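Local coordinates for endoglucanase (Thermotoga maritima, PDB 2FVG), which belongs to the M42 peptidase family and, despite its name, probably acts as an aminopeptidase that uses two divalent metal ions, at residues S59-E64 and V218-T223; S173-V178 and F191-Q196; M2-L7 and D168-S173; A244-H249 and V299-A304. All coordinates share one frame; numbering follows the deposited sequence.

From the N terminus, segment 2-7 is the first to find a partner: contact 3 closes a loop of 160 residues by bringing helix 4-9 against the start of helix 166-180. Contact 1 opens inside that loop at 59-64 and closes beyond it at 218-223, so contacts 1 and 3 cross. Nested within contact 1 is contact 2, which packs the same helix 166-180, sharing S173 with contact 3, onto strand 187-194. Contact 4 follows in series and adds strand 244-245 to 297-306. Strands 187-194, 55-61, 215-224, 297-306 and 244-245 are successive neighbours in the mixed sheet, so contacts 1, 2 and 4 all reach it.

Contact 1 of 4, residues S59-E64 and V218-T223; sequences SAHMDE and VVETTT
V219 N donates to S59 O at 3.0 Å with an N-H...O angle of 167°, nearly in line with the C=O bond, and joins two parallel strands where S59 pairs with V218. Two residues on, the strands have spread, and side chains bridge the gap. H61 NE2 reaches E220 OE2 at 3.3 Å. The carboxylate oxygen lies almost in the imidazole plane and is met on its anti side, with the two planes 64° apart. E220 gets there with an extended chain beyond CG, bringing CG itself to 3.8 Å from NE2. H61 and E220 are both predicted ligands of zinc site 1, so this bond lies within the probable metal centre of this M42-family protein. The other ring nitrogen, ND1, is bonded to T194 OG1, which helps fix the ring's rotation, and the backbone N of H61 donates to D168 OD2. An alanine at E220 would probably leave H61 NE2 without this acceptor and strip the predicted zinc site of one carboxylate. On the face that carries A60 and V219, both side chains touch L175 of helix 166-180, while strand 187-194 flanks segment 59-64 and strand 297-306 flanks segment 218-223.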
loop_
_atom_site.group_PDB
_atom_site.type_symbol
_atom_site.label_atom_id
_atom_site.label_comp_id
_atom_site.label_asym_id
_atom_site.label_seq_id
_atom_site.Cartn_x
_atom_site.Cartn_y
_atom_site.Cartn_z
ATOM N N SER A 59 -7.659 0.699 -7.528
ATOM C CA SER A 59 -7.395 0.108 -6.209
ATOM C C SER A 59 -5.993 0.291 -5.579
ATOM O O SER A 59 -5.011 0.503 -6.280
ATOM C CB SER A 59 -7.769 -1.378 -6.226
ATOM O OG SER A 59 -6.871 -2.084 -7.028
ATOM N N ALA A 60 -5.938 0.186 -4.246
ATOM C CA ALA A 60 -4.684 0.248 -3.487
ATOM C C ALA A 60 -4.795 -0.748 -2.325
ATOM O O ALA A 60 -5.903 -1.039 -1.884
ATOM C CB ALA A 60 -4.441 1.651 -2.992
ATOM N N HIS A 61 -3.667 -1.253 -1.826
ATOM C CA HIS A 61 -3.666 -2.229 -0.722
ATOM C C HIS A 61 -3.385 -1.578 0.604
ATOM O O HIS A 61 -2.467 -0.761 0.736
ATOM C CB HIS A 61 -2.594 -3.298 -0.956
ATOM C CG HIS A 61 -2.330 -3.543 -2.403
ATOM N ND1 HIS A 61 -3.307 -3.981 -3.275
ATOM C CD2 HIS A 61 -1.206 -3.399 -3.141
ATOM C CE1 HIS A 61 -2.792 -4.100 -4.487
ATOM N NE2 HIS A 61 -1.517 -3.762 -4.432
HETATM N N MSE A 62 -4.175 -1.959 1.589
HETATM C CA MSE A 62 -4.040 -1.443 2.927
HETATM C C MSE A 62 -3.058 -2.182 3.792
HETATM O O MSE A 62 -2.614 -1.641 4.805
HETATM C CB MSE A 62 -5.392 -1.486 3.625
HETATM C CG MSE A 62 -6.390 -0.546 3.024
HETATM SE SE MSE A 62 -8.069 -0.487 4.099
HETATM C CE MSE A 62 -8.794 -2.314 3.774
ATOM N N ASP A 63 -2.731 -3.417 3.429
ATOM C CA ASP A 63 -1.876 -4.250 4.282
ATOM C C ASP A 63 -0.373 -4.002 4.170
ATOM O O ASP A 63 0.113 -3.495 3.153
ATOM C CB ASP A 63 -2.199 -5.759 4.123
ATOM C CG ASP A 63 -1.962 -6.291 2.712
ATOM O OD1 ASP A 63 -2.296 -5.575 1.719
ATOM O OD2 ASP A 63 -1.468 -7.450 2.608
ATOM N N GLU A 64 0.350 -4.380 5.225
ATOM C CA GLU A 64 1.800 -4.254 5.253
ATOM C C GLU A 64 2.405 -5.558 5.794
ATOM O O GLU A 64 1.705 -6.390 6.353
ATOM C CB GLU A 64 2.202 -3.039 6.114
ATOM C CG GLU A 64 1.878 -3.212 7.605
ATOM C CD GLU A 64 2.143 -1.965 8.443
ATOM O OE1 GLU A 64 3.308 -1.506 8.536
ATOM O OE2 GLU A 64 1.176 -1.458 9.033
ATOM N N VAL A 218 -4.480 -0.163 -11.113
ATOM C CA VAL A 218 -3.910 -0.533 -9.819
ATOM C C VAL A 218 -2.825 0.512 -9.478
ATOM O O VAL A 218 -1.937 0.786 -10.283
ATOM C CB VAL A 218 -3.328 -1.983 -9.851
ATOM C CG1 VAL A 218 -2.833 -2.373 -8.495
ATOM C CG2 VAL A 218 -4.400 -2.964 -10.310
ATOM N N VAL A 219 -2.953 1.150 -8.318
ATOM C CA VAL A 219 -2.002 2.146 -7.830
ATOM C C VAL A 219 -1.091 1.465 -6.807
ATOM O O VAL A 219 -1.540 1.070 -5.722
ATOM C CB VAL A 219 -2.733 3.344 -7.208
ATOM C CG1 VAL A 219 -1.745 4.413 -6.722
ATOM C CG2 VAL A 219 -3.674 3.994 -8.274
ATOM N N GLU A 220 0.171 1.275 -7.183
ATOM C CA GLU A 220 1.141 0.649 -6.305
ATOM C C GLU A 220 2.333 1.557 -6.044
ATOM O O GLU A 220 2.404 2.701 -6.550
ATOM C CB GLU A 220 1.616 -0.673 -6.903
ATOM C CG GLU A 220 0.507 -1.719 -6.941
ATOM C CD GLU A 220 0.961 -3.078 -7.426
ATOM O OE1 GLU A 220 2.061 -3.162 -8.042
ATOM O OE2 GLU A 220 0.204 -4.065 -7.198
ATOM N N THR A 221 3.230 1.051 -5.216
ATOM C CA THR A 221 4.491 1.678 -4.884
ATOM C C THR A 221 5.523 0.622 -5.273
ATOM O O THR A 221 5.325 -0.570 -5.017
ATOM C CB THR A 221 4.552 2.074 -3.401
ATOM O OG1 THR A 221 3.485 2.994 -3.128
ATOM C CG2 THR A 221 5.869 2.786 -3.079
ATOM N N THR A 222 6.561 1.026 -5.998
ATOM C CA THR A 222 7.584 0.079 -6.452
ATOM C C THR A 222 8.874 0.484 -5.744
ATOM O O THR A 222 9.325 1.613 -5.911
ATOM C CB THR A 222 7.733 0.087 -8.011
ATOM O OG1 THR A 222 8.774 -0.815 -8.401
ATOM C CG2 THR A 222 8.067 1.493 -8.549
ATOM N N THR A 223 9.454 -0.426 -4.958
ATOM C CA THR A 223 10.619 -0.076 -4.160
ATOM C C THR A 223 11.934 -0.647 -4.673
ATOM O O THR A 223 12.074 -1.858 -4.856
ATOM C CB THR A 223 10.450 -0.453 -2.631
ATOM O OG1 THR A 223 9.179 -0.002 -2.125
ATOM C CG2 THR A 223 11.561 0.192 -1.793
#

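Contact 2 of 4, residues S173-V178 and F191-Q196; sequences SVLIDV and FVFTVQ
L175 makes the one CH-pi contact here, laying CD1 over the ring of F193, 4.3 Å from its centroid and 28° off the ring normal, so the methyl sits off-centre. The leucine's CG is anti to its carbonyl carbon (chi1 -60°), and CB itself also presses on the phenylalanine, 3.6 Å from F193 CZ. The two side chains slide past each other in opposite directions rather than meeting head on. This is the packing of an alpha/beta fold: helix 166-180 lies against one face of the sheet and the chain then returns as strand 187-194, the axes of the short segments running nearly antiparallel at 153° with a closest approach of 9.7 Å. The remaining contacts are plain apolar ones. L175 CD2 comes to the edge of the F191 ring, near its plane, at 4.3 Å from CD2 of that ring, so the leucine's two methyls split between two phenylalanines. I176 CG1, on the next residue, touches F193 CE2 at 4.2 Å; about a turn on from L175, V178 CG1 approaches F191 CE2 at 4.3 Å. Beyond the pair, I24 and I28 of helix 18-28 touch both F193 and I176, and V58 and A60 on the adjoining strand 55-61 meet L175.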
loop_
_atom_site.group_PDB
_atom_site.type_symbol
_atom_site.label_atom_id
_atom_site.label_comp_id
_atom_site.label_asym_id
_atom_site.label_seq_id
_atom_site.Cartn_x
_atom_site.Cartn_y
_atom_site.Cartn_z
ATOM N N SER A 173 -3.074 6.747 0.094
ATOM C CA SER A 173 -3.054 8.189 0.306
ATOM C C SER A 173 -3.382 8.935 -1.004
ATOM O O SER A 173 -4.117 9.933 -1.009
ATOM C CB SER A 173 -1.674 8.572 0.859
ATOM O OG SER A 173 -1.560 9.969 1.041
ATOM N N VAL A 174 -2.842 8.434 -2.107
ATOM C CA VAL A 174 -3.101 8.984 -3.428
ATOM C C VAL A 174 -4.597 8.977 -3.721
ATOM O O VAL A 174 -5.124 9.967 -4.193
ATOM C CB VAL A 174 -2.354 8.229 -4.554
ATOM C CG1 VAL A 174 -2.772 8.759 -5.936
ATOM C CG2 VAL A 174 -0.867 8.386 -4.395
ATOM N N LEU A 175 -5.264 7.856 -3.433
ATOM C CA LEU A 175 -6.700 7.693 -3.682
ATOM C C LEU A 175 -7.514 8.637 -2.837
ATOM O O LEU A 175 -8.431 9.270 -3.341
ATOM C CB LEU A 175 -7.155 6.258 -3.438
ATOM C CG LEU A 175 -6.491 5.166 -4.289
ATOM C CD1 LEU A 175 -7.331 3.918 -4.230
ATOM C CD2 LEU A 175 -6.322 5.602 -5.727
ATOM N N ILE A 176 -7.175 8.715 -1.551
ATOM C CA ILE A 176 -7.818 9.652 -0.630
ATOM C C ILE A 176 -7.631 11.097 -1.096
ATOM O O ILE A 176 -8.564 11.897 -0.991
ATOM C CB ILE A 176 -7.257 9.515 0.787
ATOM C CG1 ILE A 176 -7.496 8.104 1.314
ATOM C CG2 ILE A 176 -7.909 10.523 1.735
ATOM C CD1 ILE A 176 -6.881 7.869 2.697
ATOM N N ASP A 177 -6.439 11.432 -1.604
ATOM C CA ASP A 177 -6.162 12.805 -2.074
ATOM C C ASP A 177 -6.906 13.136 -3.361
ATOM O O ASP A 177 -7.273 14.287 -3.579
ATOM C CB ASP A 177 -4.652 13.073 -2.264
ATOM C CG ASP A 177 -3.903 13.257 -0.935
ATOM O OD1 ASP A 177 -4.505 13.107 0.163
ATOM O OD2 ASP A 177 -2.690 13.553 -0.999
ATOM N N VAL A 178 -7.085 12.143 -4.230
ATOM C CA VAL A 178 -7.834 12.353 -5.465
ATOM C C VAL A 178 -9.261 12.699 -5.067
ATOM O O VAL A 178 -9.848 13.650 -5.581
ATOM C CB VAL A 178 -7.791 11.114 -6.392
ATOM C CG1 VAL A 178 -8.801 11.261 -7.555
ATOM C CG2 VAL A 178 -6.386 10.914 -6.924
ATOM N N PHE A 191 -13.358 3.257 -5.888
ATOM C CA PHE A 191 -12.047 3.349 -5.267
ATOM C C PHE A 191 -12.023 2.227 -4.247
ATOM O O PHE A 191 -12.801 2.217 -3.292
ATOM C CB PHE A 191 -11.834 4.720 -4.627
ATOM C CG PHE A 191 -11.750 5.827 -5.625
ATOM C CD1 PHE A 191 -12.898 6.416 -6.130
ATOM C CD2 PHE A 191 -10.508 6.256 -6.105
ATOM C CE1 PHE A 191 -12.810 7.440 -7.075
ATOM C CE2 PHE A 191 -10.413 7.279 -7.035
ATOM C CZ PHE A 191 -11.559 7.870 -7.521
ATOM N N VAL A 192 -11.152 1.255 -4.462
ATOM C CA VAL A 192 -11.111 0.096 -3.574
ATOM C C VAL A 192 -9.813 0.031 -2.767
ATOM O O VAL A 192 -8.732 0.208 -3.316
ATOM C CB VAL A 192 -11.392 -1.212 -4.372
ATOM C CG1 VAL A 192 -11.429 -2.447 -3.431
ATOM C CG2 VAL A 192 -12.748 -1.094 -5.087
ATOM N N PHE A 193 -9.930 -0.252 -1.458
ATOM C CA PHE A 193 -8.780 -0.324 -0.568
ATOM C C PHE A 193 -8.826 -1.768 -0.087
ATOM O O PHE A 193 -9.734 -2.169 0.649
ATOM C CB PHE A 193 -8.918 0.696 0.564
ATOM C CG PHE A 193 -9.053 2.129 0.071
ATOM C CD1 PHE A 193 -10.279 2.628 -0.338
ATOM C CD2 PHE A 193 -7.934 2.956 0.026
ATOM C CE1 PHE A 193 -10.389 3.994 -0.838
ATOM C CE2 PHE A 193 -8.028 4.312 -0.469
ATOM C CZ PHE A 193 -9.260 4.807 -0.886
ATOM N N THR A 194 -7.840 -2.544 -0.510
ATOM C CA THR A 194 -7.918 -3.974 -0.340
ATOM C C THR A 194 -7.206 -4.519 0.877
ATOM O O THR A 194 -6.358 -3.868 1.494
ATOM C CB THR A 194 -7.378 -4.691 -1.596
ATOM O OG1 THR A 194 -5.968 -4.479 -1.691
ATOM C CG2 THR A 194 -8.035 -4.149 -2.855
ATOM N N VAL A 195 -7.517 -5.771 1.171
ATOM C CA VAL A 195 -6.968 -6.437 2.305
ATOM C C VAL A 195 -6.371 -7.751 1.806
ATOM O O VAL A 195 -6.624 -8.142 0.674
ATOM C CB VAL A 195 -8.122 -6.772 3.300
ATOM C CG1 VAL A 195 -8.766 -5.513 3.829
ATOM C CG2 VAL A 195 -9.190 -7.713 2.661
ATOM N N GLN A 196 -5.570 -8.422 2.621
ATOM C CA GLN A 196 -5.180 -9.783 2.265
ATOM C C GLN A 196 -6.300 -10.729 2.728
ATOM O O GLN A 196 -6.735 -10.678 3.886
ATOM C CB GLN A 196 -3.844 -10.198 2.881
ATOM C CG GLN A 196 -3.566 -11.713 2.763
ATOM C CD GLN A 196 -2.106 -12.070 2.922
ATOM O OE1 GLN A 196 -1.713 -12.703 3.907
ATOM N NE2 GLN A 196 -1.280 -11.637 1.967
#

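Contact 3 of 4, residues M2-L7 and D168-S173; sequences MYLKEL and DRAGCS
R169 NH1 donates to L7 O at 3.1 Å, tying helix 4-9 at the N terminus to the first turns of helix 166-180 in a helix-helix contact. The carbonyl oxygen lies near the guanidinium plane, at its edge, and the bond runs almost straight out from C=O. L7 also turns its side chain toward the second helix: CB stands 4.0 Å from R169 CB, and CD1 reaches S173 CB at 3.8 Å. L4 holds its CG anti to the backbone N (chi1 -171°), and its CD1 settles 3.8 Å from A170 CA. In the second shell, R169 NE bonds to M62 O, NH2 forms a salt bridge with E64, and NH1 has M10 O as a second acceptor, so the guanidinium is gripped on all three nitrogens. An alanine at R169 would probably cost L7 O, M10 O and M62 O this donor and leave the E64 carboxylate with one positive partner fewer, K164 remaining. D168, next to R169, bonds through OD1 to T221 OG1 and through OD2 to the backbone N of H61, a predicted zinc ligand. S173 OG bonds to Y319 OH and to a water 2.9 Å away, and that water accepts from Y3 N at 2.8 Å.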
loop_
_atom_site.group_PDB
_atom_site.type_symbol
_atom_site.label_atom_id
_atom_site.label_comp_id
_atom_site.label_asym_id
_atom_site.label_seq_id
_atom_site.Cartn_x
_atom_site.Cartn_y
_atom_site.Cartn_z
HETATM N N MSE A 2 -3.305 15.932 3.411
HETATM C CA MSE A 2 -2.761 14.620 3.105
HETATM C C MSE A 2 -2.465 13.875 4.395
HETATM O O MSE A 2 -2.021 14.461 5.382
HETATM C CB MSE A 2 -1.505 14.721 2.268
HETATM C CG MSE A 2 -0.912 13.382 2.000
HETATM SE SE MSE A 2 0.856 13.484 1.276
HETATM C CE MSE A 2 1.766 14.515 2.785
ATOM N N TYR A 3 -2.690 12.566 4.350
ATOM C CA TYR A 3 -2.575 11.725 5.517
ATOM C C TYR A 3 -1.511 10.678 5.404
ATOM O O TYR A 3 -1.575 9.655 6.093
ATOM C CB TYR A 3 -3.923 11.056 5.770
ATOM C CG TYR A 3 -5.036 12.054 5.754
ATOM C CD1 TYR A 3 -5.221 12.930 6.825
ATOM C CD2 TYR A 3 -5.875 12.152 4.664
ATOM C CE1 TYR A 3 -6.221 13.858 6.813
ATOM C CE2 TYR A 3 -6.893 13.086 4.635
ATOM C CZ TYR A 3 -7.059 13.929 5.719
ATOM O OH TYR A 3 -8.060 14.857 5.708
ATOM N N LEU A 4 -0.532 10.913 4.538
ATOM C CA LEU A 4 0.537 9.946 4.385
ATOM C C LEU A 4 1.219 9.682 5.710
ATOM O O LEU A 4 1.529 8.552 6.010
ATOM C CB LEU A 4 1.552 10.384 3.356
ATOM C CG LEU A 4 2.591 9.327 2.996
ATOM C CD1 LEU A 4 1.916 8.067 2.532
ATOM C CD2 LEU A 4 3.445 9.872 1.900
ATOM N N LYS A 5 1.446 10.721 6.509
ATOM C CA LYS A 5 2.081 10.522 7.812
ATOM C C LYS A 5 1.281 9.557 8.665
ATOM O O LYS A 5 1.843 8.616 9.234
ATOM C CB LYS A 5 2.277 11.857 8.547
ATOM C CG LYS A 5 2.827 11.694 9.962
ATOM C CD LYS A 5 3.058 13.040 10.650
ATOM N N GLU A 6 -0.025 9.754 8.778
ATOM C CA GLU A 6 -0.798 8.807 9.614
ATOM C C GLU A 6 -0.876 7.423 8.968
ATOM O O GLU A 6 -0.722 6.419 9.656
ATOM C CB GLU A 6 -2.216 9.289 9.956
ATOM C CG GLU A 6 -2.350 10.584 10.778
ATOM C CD GLU A 6 -2.260 11.871 9.949
ATOM O OE1 GLU A 6 -1.489 11.942 8.964
ATOM O OE2 GLU A 6 -2.969 12.842 10.308
ATOM N N LEU A 7 -1.102 7.381 7.649
ATOM C CA LEU A 7 -1.212 6.113 6.929
ATOM C C LEU A 7 0.043 5.284 7.084
ATOM O O LEU A 7 -0.018 4.114 7.464
ATOM C CB LEU A 7 -1.576 6.334 5.461
ATOM C CG LEU A 7 -3.059 6.692 5.356
ATOM C CD1 LEU A 7 -3.383 7.234 3.998
ATOM C CD2 LEU A 7 -3.960 5.464 5.714
ATOM N N ASP A 168 1.733 -0.387 0.627
ATOM C CA ASP A 168 1.144 0.551 -0.345
ATOM C C ASP A 168 0.330 1.689 0.316
ATOM O O ASP A 168 -0.671 2.195 -0.237
ATOM C CB ASP A 168 0.275 -0.244 -1.340
ATOM C CG ASP A 168 -0.063 0.537 -2.608
ATOM O OD1 ASP A 168 0.667 1.506 -2.940
ATOM O OD2 ASP A 168 -1.076 0.182 -3.274
ATOM N N ARG A 169 0.776 2.151 1.480
ATOM C CA ARG A 169 0.071 3.261 2.120
ATOM C C ARG A 169 0.181 4.542 1.280
ATOM O O ARG A 169 -0.684 5.410 1.400
ATOM C CB ARG A 169 0.509 3.463 3.578
ATOM C CG ARG A 169 0.339 2.177 4.465
ATOM C CD ARG A 169 -1.109 1.905 5.006
ATOM N NE ARG A 169 -1.228 0.546 5.550
ATOM C CZ ARG A 169 -0.790 0.165 6.744
ATOM N NH1 ARG A 169 -0.191 1.026 7.559
ATOM N NH2 ARG A 169 -0.954 -1.084 7.131
ATOM N N ALA A 170 1.201 4.674 0.417
ATOM C CA ALA A 170 1.260 5.885 -0.448
ATOM C C ALA A 170 0.164 5.795 -1.508
ATOM O O ALA A 170 -0.430 6.800 -1.880
ATOM C CB ALA A 170 2.638 6.045 -1.121
ATOM N N GLY A 171 -0.084 4.582 -2.012
ATOM C CA GLY A 171 -1.150 4.341 -2.983
ATOM C C GLY A 171 -2.516 4.673 -2.398
ATOM O O GLY A 171 -3.341 5.324 -3.059
ATOM N N CYS A 172 -2.751 4.264 -1.154
ATOM C CA CYS A 172 -4.002 4.576 -0.429
ATOM C C CYS A 172 -4.168 6.083 -0.269
ATOM O O CYS A 172 -5.256 6.624 -0.466
ATOM C CB CYS A 172 -4.006 3.980 0.974
ATOM S SG CYS A 172 -4.071 2.185 1.107
ATOM N N SER A 173 -3.074 6.747 0.094
ATOM C CA SER A 173 -3.054 8.189 0.306
ATOM C C SER A 173 -3.382 8.935 -1.004
ATOM O O SER A 173 -4.117 9.933 -1.009
ATOM C CB SER A 173 -1.674 8.572 0.859
ATOM O OG SER A 173 -1.560 9.969 1.041
HETATM O O HOH W 1 -3.829 11.467 1.989
#

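Contact 4 of 4, residues A244-H249 and V299-A304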
loop_
_atom_site.group_PDB
_atom_site.type_symbol
_atom_site.label_atom_id
_atom_site.label_comp_id
_atom_site.label_asym_id
_atom_site.label_seq_id
_atom_site.Cartn_x
_atom_site.Cartn_y
_atom_site.Cartn_z
ATOM N N ALA A 244 5.751 5.566 -12.403
ATOM C CA ALA A 244 6.167 4.501 -13.323
ATOM C C ALA A 244 4.943 3.858 -13.942
ATOM O O ALA A 244 4.011 3.515 -13.230
ATOM C CB ALA A 244 6.980 3.398 -12.563
ATOM N N ILE A 245 4.958 3.663 -15.262
ATOM C CA ILE A 245 3.829 3.057 -15.977
ATOM C C ILE A 245 4.268 1.636 -16.349
ATOM O O ILE A 245 5.240 1.453 -17.078
ATOM C CB ILE A 245 3.412 3.959 -17.181
ATOM C CG1 ILE A 245 3.074 5.366 -16.662
ATOM C CG2 ILE A 245 2.173 3.424 -17.898
ATOM C CD1 ILE A 245 2.792 6.365 -17.758
ATOM N N THR A 246 3.614 0.628 -15.768
ATOM C CA THR A 246 3.954 -0.751 -16.028
ATOM C C THR A 246 3.548 -1.199 -17.433
ATOM O O THR A 246 2.434 -0.938 -17.888
ATOM C CB THR A 246 3.337 -1.676 -14.955
ATOM O OG1 THR A 246 3.830 -1.288 -13.676
ATOM C CG2 THR A 246 3.696 -3.109 -15.179
ATOM N N PHE A 247 4.463 -1.876 -18.114
ATOM C CA PHE A 247 4.210 -2.394 -19.462
ATOM C C PHE A 247 3.764 -3.865 -19.414
ATOM O O PHE A 247 2.882 -4.274 -20.161
ATOM C CB PHE A 247 5.453 -2.214 -20.353
ATOM C CG PHE A 247 5.290 -2.760 -21.757
ATOM C CD1 PHE A 247 4.682 -2.002 -22.754
ATOM C CD2 PHE A 247 5.759 -4.024 -22.080
ATOM C CE1 PHE A 247 4.538 -2.510 -24.044
ATOM C CE2 PHE A 247 5.619 -4.535 -23.375
ATOM C CZ PHE A 247 5.014 -3.776 -24.353
ATOM N N TYR A 248 4.391 -4.641 -18.537
ATOM C CA TYR A 248 4.079 -6.039 -18.340
ATOM C C TYR A 248 4.088 -6.308 -16.843
ATOM O O TYR A 248 5.008 -5.862 -16.144
ATOM C CB TYR A 248 5.138 -6.910 -19.022
ATOM C CG TYR A 248 5.116 -8.372 -18.605
ATOM C CD1 TYR A 248 4.258 -9.284 -19.221
ATOM C CD2 TYR A 248 5.972 -8.842 -17.600
ATOM C CE1 TYR A 248 4.244 -10.636 -18.834
ATOM C CE2 TYR A 248 5.971 -10.183 -17.209
ATOM C CZ TYR A 248 5.110 -11.073 -17.832
ATOM O OH TYR A 248 5.125 -12.402 -17.450
ATOM N N HIS A 249 3.098 -7.061 -16.356
ATOM C CA HIS A 249 2.984 -7.323 -14.924
ATOM C C HIS A 249 2.820 -8.799 -14.565
ATOM O O HIS A 249 3.080 -9.182 -13.421
ATOM C CB HIS A 249 1.816 -6.518 -14.356
ATOM C CG HIS A 249 1.845 -6.359 -12.870
ATOM N ND1 HIS A 249 1.452 -7.351 -11.998
ATOM C CD2 HIS A 249 2.194 -5.300 -12.100
ATOM C CE1 HIS A 249 1.570 -6.915 -10.756
ATOM N NE2 HIS A 249 2.015 -5.668 -10.792
ATOM N N VAL A 299 -1.296 -0.444 -14.517
ATOM C CA VAL A 299 -0.639 -0.324 -13.214
ATOM C C VAL A 299 0.210 0.936 -13.237
ATOM O O VAL A 299 0.971 1.175 -14.188
ATOM C CB VAL A 299 0.255 -1.542 -12.874
ATOM C CG1 VAL A 299 0.864 -1.401 -11.484
ATOM C CG2 VAL A 299 -0.529 -2.846 -12.963
ATOM N N ILE A 300 0.041 1.757 -12.209
ATOM C CA ILE A 300 0.794 2.985 -12.021
ATOM C C ILE A 300 1.459 2.939 -10.638
ATOM O O ILE A 300 0.810 2.636 -9.627
ATOM C CB ILE A 300 -0.130 4.188 -12.159
ATOM C CG1 ILE A 300 -0.678 4.230 -13.590
ATOM C CG2 ILE A 300 0.618 5.482 -11.908
ATOM C CD1 ILE A 300 -1.821 5.189 -13.774
ATOM N N SER A 301 2.756 3.212 -10.590
ATOM C CA SER A 301 3.468 3.136 -9.331
ATOM C C SER A 301 4.244 4.392 -8.965
ATOM O O SER A 301 4.876 5.030 -9.818
ATOM C CB SER A 301 4.467 1.973 -9.381
ATOM O OG SER A 301 3.834 0.761 -9.696
ATOM N N THR A 302 4.182 4.737 -7.690
ATOM C CA THR A 302 5.012 5.782 -7.129
ATOM C C THR A 302 6.363 5.100 -6.810
ATOM O O THR A 302 6.396 4.055 -6.160
ATOM C CB THR A 302 4.385 6.366 -5.840
ATOM O OG1 THR A 302 3.109 6.914 -6.165
ATOM C CG2 THR A 302 5.263 7.511 -5.249
ATOM N N PRO A 303 7.480 5.659 -7.303
ATOM C CA PRO A 303 8.794 5.077 -6.970
ATOM C C PRO A 303 9.115 5.251 -5.481
ATOM O O PRO A 303 8.705 6.232 -4.873
ATOM C CB PRO A 303 9.784 5.932 -7.789
ATOM C CG PRO A 303 8.959 6.622 -8.819
ATOM C CD PRO A 303 7.601 6.828 -8.190
ATOM N N ALA A 304 9.828 4.288 -4.907
ATOM C CA ALA A 304 10.295 4.367 -3.528
ATOM C C ALA A 304 11.688 3.754 -3.550
ATOM O O ALA A 304 11.995 2.977 -4.440
ATOM C CB ALA A 304 9.376 3.559 -2.599
HETATM O O HOH W 2 3.987 0.780 -12.360
HETATM O O HOH W 3 0.188 0.318 -16.981
#
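T246 sets OG1 anti to its carbonyl carbon (chi1 -59°), which brings it against V299: OG1 lies 3.7 Å from V299 CG1, with the side chains crossing obliquely. H249, its CG anti to the backbone N (chi1 -162°), comes at about a right angle to the same valine and places CD2 3.8 Å from V299 CG2. V299 is thus pressed by both the threonine and the imidazole. Along the backbone the pairing is antiparallel. A244 and S301 form a hydrogen-bonded pair, A244 N to S301 O at 2.8 Å and S301 N to A244 O at 2.9 Å, and I245 faces I300 in the non-hydrogen-bonded pair that follows. T246 N then donates to V299 O at 3.1 Å. Two waters complete the seam. One donates to A244 O and is bonded to S301 OG at 2.7 Å; its modelled approach to T246 OG1 is short and doubtful. The other donates to T246 O at 2.7 Å and accepts from V299 N. I245 and I300 share one face of the sheet, where helix 256-268 covers both and helix 316-332 adds to the cover on I300. On the other edge, strand 297-306 pairs with strand 215-224, whose E220, a predicted zinc ligand, touches H249.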